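Citrate synthase (Metallosphaera sedula, PDB 6ABX) catalyses the condensation of oxaloacetate with acetyl-CoA to give citrate and free CoA, the step that feeds carbon into the tricarboxylic acid cycle. Local coordinates at the interface of chains A and B. Sequence-based numbering; all coordinates share one arbitrary frame. Chains: chain A/B, Citrate synthase.

Contact 1: the interface of chains A and B. Residues chain A 7, 10-12, 186, 350; chain B 4-5, 7, 10, 352.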
loop_
_atom_site.group_PDB
_atom_site.type_symbol
_atom_site.label_atom_id
_atom_site.label_comp_id
_atom_site.label_asym_id
_atom_site.label_seq_id
_atom_site.Cartn_x
_atom_site.Cartn_y
_atom_site.Cartn_z
ATOM N N LEU A 7 0.553 2.257 17.365
ATOM C CA LEU A 7 1.179 3.592 17.343
ATOM C C LEU A 7 0.256 4.646 17.952
ATOM O O LEU A 7 0.291 5.828 17.568
ATOM C CB LEU A 7 1.569 3.985 15.923
ATOM C CG LEU A 7 2.681 3.135 15.323
ATOM C CD1 LEU A 7 2.937 3.576 13.908
ATOM C CD2 LEU A 7 3.971 3.225 16.187
ATOM N N ILE A 10 1.697 8.113 18.948
ATOM C CA ILE A 10 3.069 8.244 18.423
ATOM C C ILE A 10 3.032 9.143 17.189
ATOM O O ILE A 10 2.326 8.855 16.191
ATOM C CB ILE A 10 3.663 6.858 18.084
ATOM C CG1 ILE A 10 3.750 5.961 19.321
ATOM C CG2 ILE A 10 4.991 7.029 17.388
ATOM C CD1 ILE A 10 4.667 6.528 20.408
ATOM N N ALA A 11 3.764 10.251 17.242
ATOM C CA ALA A 11 3.801 11.191 16.132
ATOM C C ALA A 11 4.844 10.743 15.116
ATOM O O ALA A 11 6.074 10.679 15.405
ATOM C CB ALA A 11 4.088 12.591 16.586
ATOM N N ILE A 12 4.378 10.597 13.868
ATOM C CA ILE A 12 5.270 10.133 12.799
ATOM C C ILE A 12 5.730 11.232 11.852
ATOM O O ILE A 12 6.645 11.001 11.020
ATOM C CB ILE A 12 4.629 8.955 12.059
ATOM C CG1 ILE A 12 3.295 9.340 11.418
ATOM C CG2 ILE A 12 4.549 7.788 13.028
ATOM C CD1 ILE A 12 3.459 9.739 10.007
ATOM N N MET A 186 -1.084 6.778 6.701
ATOM C CA MET A 186 0.145 6.122 7.158
ATOM C C MET A 186 0.646 5.128 6.081
ATOM O O MET A 186 1.833 5.025 5.815
ATOM C CB MET A 186 -0.049 5.444 8.515
ATOM C CG MET A 186 1.165 4.702 9.049
ATOM S SD MET A 186 2.504 5.853 9.291
ATOM C CE MET A 186 3.670 4.781 10.134
ATOM N N ILE A 350 10.704 4.863 7.058
ATOM C CA ILE A 350 9.966 4.394 8.214
ATOM C C ILE A 350 10.300 2.919 8.411
ATOM O O ILE A 350 9.999 2.093 7.542
ATOM C CB ILE A 350 8.474 4.651 8.025
ATOM C CG1 ILE A 350 8.220 6.155 7.986
ATOM C CG2 ILE A 350 7.705 3.937 9.115
ATOM C CD1 ILE A 350 6.872 6.535 7.446
ATOM N N ARG B 4 8.610 11.167 16.562
ATOM C CA ARG B 4 9.260 9.834 16.374
ATOM C C ARG B 4 9.345 9.461 14.887
ATOM O O ARG B 4 8.992 8.363 14.436
ATOM C CB ARG B 4 8.461 8.780 17.124
ATOM C CG ARG B 4 8.258 9.092 18.604
ATOM C CD ARG B 4 9.619 9.156 19.289
ATOM N NE ARG B 4 9.505 9.201 20.730
ATOM C CZ ARG B 4 10.503 9.542 21.551
ATOM N NH1 ARG B 4 11.717 9.777 21.072
ATOM N NH2 ARG B 4 10.271 9.682 22.847
ATOM N N LYS B 5 9.768 10.428 14.109
ATOM C CA LYS B 5 9.845 10.325 12.682
ATOM C C LYS B 5 10.782 9.179 12.311
ATOM O O LYS B 5 11.869 9.064 12.873
ATOM C CB LYS B 5 10.352 11.662 12.152
ATOM C CG LYS B 5 10.331 11.786 10.660
ATOM C CD LYS B 5 10.945 13.079 10.273
ATOM C CE LYS B 5 10.781 13.311 8.800
ATOM N NZ LYS B 5 11.364 14.631 8.454
ATOM N N LEU B 7 10.281 6.084 13.068
ATOM C CA LEU B 7 9.949 5.049 14.063
ATOM C C LEU B 7 11.200 4.265 14.478
ATOM O O LEU B 7 11.076 3.111 14.791
ATOM C CB LEU B 7 8.901 4.077 13.529
ATOM C CG LEU B 7 7.548 4.704 13.218
ATOM C CD1 LEU B 7 6.587 3.650 12.703
ATOM C CD2 LEU B 7 7.002 5.382 14.491
ATOM N N ILE B 10 11.052 2.055 17.740
ATOM C CA ILE B 10 9.723 1.862 18.225
ATOM C C ILE B 10 9.300 0.436 17.870
ATOM O O ILE B 10 9.357 0.065 16.696
ATOM C CB ILE B 10 8.780 2.885 17.564
ATOM C CG1 ILE B 10 9.216 4.328 17.817
ATOM C CG2 ILE B 10 7.339 2.633 17.970
ATOM C CD1 ILE B 10 9.057 4.799 19.236
ATOM N N PRO B 352 -1.328 6.284 13.899
ATOM C CA PRO B 352 -0.425 7.211 14.589
ATOM C C PRO B 352 -0.987 8.634 14.549
ATOM O O PRO B 352 -2.136 8.824 14.115
ATOM C CB PRO B 352 0.842 7.062 13.767
ATOM C CG PRO B 352 0.341 6.880 12.371
ATOM C CD PRO B 352 -0.876 5.982 12.526
#
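B:Leu7 and B:Pro352, each with 57 Å² hidden by chain A, pack against A:Leu7, A:Ile10, A:Ile12, A:Met186 and A:Ile350, with the A:Ile12 CG2 methyl and the A:Leu7 side chain inserted between the two. The methyls of B:Leu7 part company: CD2 rests on CG2 of A:Ile12 at 3.7 Å and also meets CG2 of A:Ile10 (39 Å² hidden), while CD1 lies 3.8 Å from CG2 of A:Ile350. The same CD1 faces CD1 of A:Leu7 tip to tip at 3.8 Å, so equivalent leucines of the two chains touch, and the A:Met186 methyl CE points at it too. A:Ile12 presents CG2 to both B:Leu7 and B:Pro352 because that branch is anti to the carbonyl carbon, with CG1 in the crowded position (chi1 60°). An alanine in place of B:Leu7 would probably open a gap between A:Ile12, A:Ile350 and A:Leu7 and leave the A:Met186 methyl without its partner across the interface. The B:Pro352 ring sets CB 3.4 Å from the backbone O of A:Ile10 and also against CB of A:Leu7, and CG 3.9 Å from the A:Met186 sulphur SD. Beside this packing, the backbone N of B:Arg4 donates to O of A:Ala11 at 2.8 Å. In the fold, 3-10 helix 5-7 of both chains and strand 11-15 of chain A meet helix 183-192 of chain A and the segment before strand 353-356 of each chain.

Contact 2: the interface of chains A and B. Residues chain A 193-195, 347, 349; chain B 213.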
loop_
_atom_site.group_PDB
_atom_site.type_symbol
_atom_site.label_atom_id
_atom_site.label_comp_id
_atom_site.label_asym_id
_atom_site.label_seq_id
_atom_site.Cartn_x
_atom_site.Cartn_y
_atom_site.Cartn_z
ATOM N N SER A 193 8.171 6.725 1.915
ATOM C CA SER A 193 9.421 6.847 2.702
ATOM C C SER A 193 10.550 6.032 2.069
ATOM O O SER A 193 11.735 6.288 2.375
ATOM C CB SER A 193 9.216 6.496 4.158
ATOM O OG SER A 193 9.240 5.075 4.386
ATOM N N THR A 194 10.218 5.058 1.208
ATOM C CA THR A 194 11.213 4.240 0.512
ATOM C C THR A 194 11.656 4.892 -0.810
ATOM O O THR A 194 12.476 4.308 -1.519
ATOM C CB THR A 194 10.710 2.814 0.216
ATOM O OG1 THR A 194 9.734 2.961 -0.818
ATOM C CG2 THR A 194 10.079 2.109 1.397
ATOM N N LEU A 195 11.059 6.036 -1.169
ATOM C CA LEU A 195 11.201 6.755 -2.430
ATOM C C LEU A 195 10.547 5.999 -3.591
ATOM O O LEU A 195 10.830 6.277 -4.743
ATOM C CB LEU A 195 12.651 7.162 -2.713
ATOM C CG LEU A 195 13.246 8.094 -1.665
ATOM C CD1 LEU A 195 14.607 8.585 -2.117
ATOM C CD2 LEU A 195 12.338 9.295 -1.367
ATOM N N ASN A 347 12.645 13.621 3.732
ATOM C CA ASN A 347 12.246 12.214 3.854
ATOM C C ASN A 347 13.059 11.519 4.948
ATOM O O ASN A 347 14.232 11.813 5.173
ATOM C CB ASN A 347 12.401 11.450 2.549
ATOM C CG ASN A 347 11.906 10.029 2.649
ATOM O OD1 ASN A 347 10.787 9.813 3.121
ATOM N ND2 ASN A 347 12.755 9.069 2.323
ATOM N N LEU A 349 13.124 7.188 5.972
ATOM C CA LEU A 349 12.601 5.818 5.903
ATOM C C LEU A 349 11.870 5.478 7.189
ATOM O O LEU A 349 12.390 5.695 8.299
ATOM C CB LEU A 349 13.759 4.840 5.635
ATOM C CG LEU A 349 13.389 3.354 5.570
ATOM C CD1 LEU A 349 12.711 3.046 4.252
ATOM C CD2 LEU A 349 14.609 2.455 5.702
ATOM N N LEU B 213 15.296 3.194 -1.671
ATOM C CA LEU B 213 15.758 3.095 -0.260
ATOM C C LEU B 213 15.298 1.796 0.409
ATOM O O LEU B 213 15.553 1.574 1.633
ATOM C CB LEU B 213 15.259 4.255 0.590
ATOM C CG LEU B 213 15.697 5.613 0.082
ATOM C CD1 LEU B 213 15.263 6.715 1.055
ATOM C CD2 LEU B 213 17.216 5.645 -0.103
#
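The backbone N of B:Leu213 donates to the carbonyl O of A:Thr194 at 3.0 Å, approaching 30° away from the carbonyl plane. This bond sets the main chain of B:Leu213 against the loop that follows helix 183-192 of chain A, and the side chain then runs on across that loop, with 92 Å² of the residue hidden by the partner. CG of B:Leu213 stands anti to its own carbonyl carbon (chi1 -59°), which carries its CD1 methyl against both A:Leu195 and A:Asn347. A:Leu195 meets it obliquely: its CG is 3.7 Å from CD1 of B:Leu213, and its own CD1 methyl touches the same atom. A:Asn347 arrives tip to tip, the amide nitrogen ND2 standing 3.7 Å from CD1 of B:Leu213, a van der Waals contact of a polar group with a methyl. Nearer the backbone, CB of B:Leu213 packs on O of A:Thr194 at 3.5 Å, so the carbonyl that accepts the bond is also covered by the leucine. A:Leu349 borders the leucine more loosely, with CD1 4.1 Å from the backbone O of B:Leu213. Within chain A, A:Asn347 is a second-shell support as well as a wall: its amide ties the segment after 3-10 helix 344-346 to the loop after helix 183-192 and restrains rotation of its own end group. That bond runs from ND2 of A:Asn347 to O of A:Ser193, 3.0 Å long and close to straight, in the asparagine amide plane but 40° out of the serine carbonyl plane.

Contact 1 and contact 2 belong to one two-fold symmetric interface between identical chains, their centres about 14 Å apart, and each has a twin with the chains exchanged. They have no residue in common but draw on the same parts of chain A: helix 183-192 with the loop after it, and the stretch 347-350. Contact 1 adds the N-terminal segments of both chains, contact 2 a loop of chain B. The centres of contact 1 and contact 2 lie about 18 Å and 27 Å from A:His253, a predicted active-site residue, so neither is likely to touch substrate directly; both probably serve the dimer, the form expected for citrate synthases.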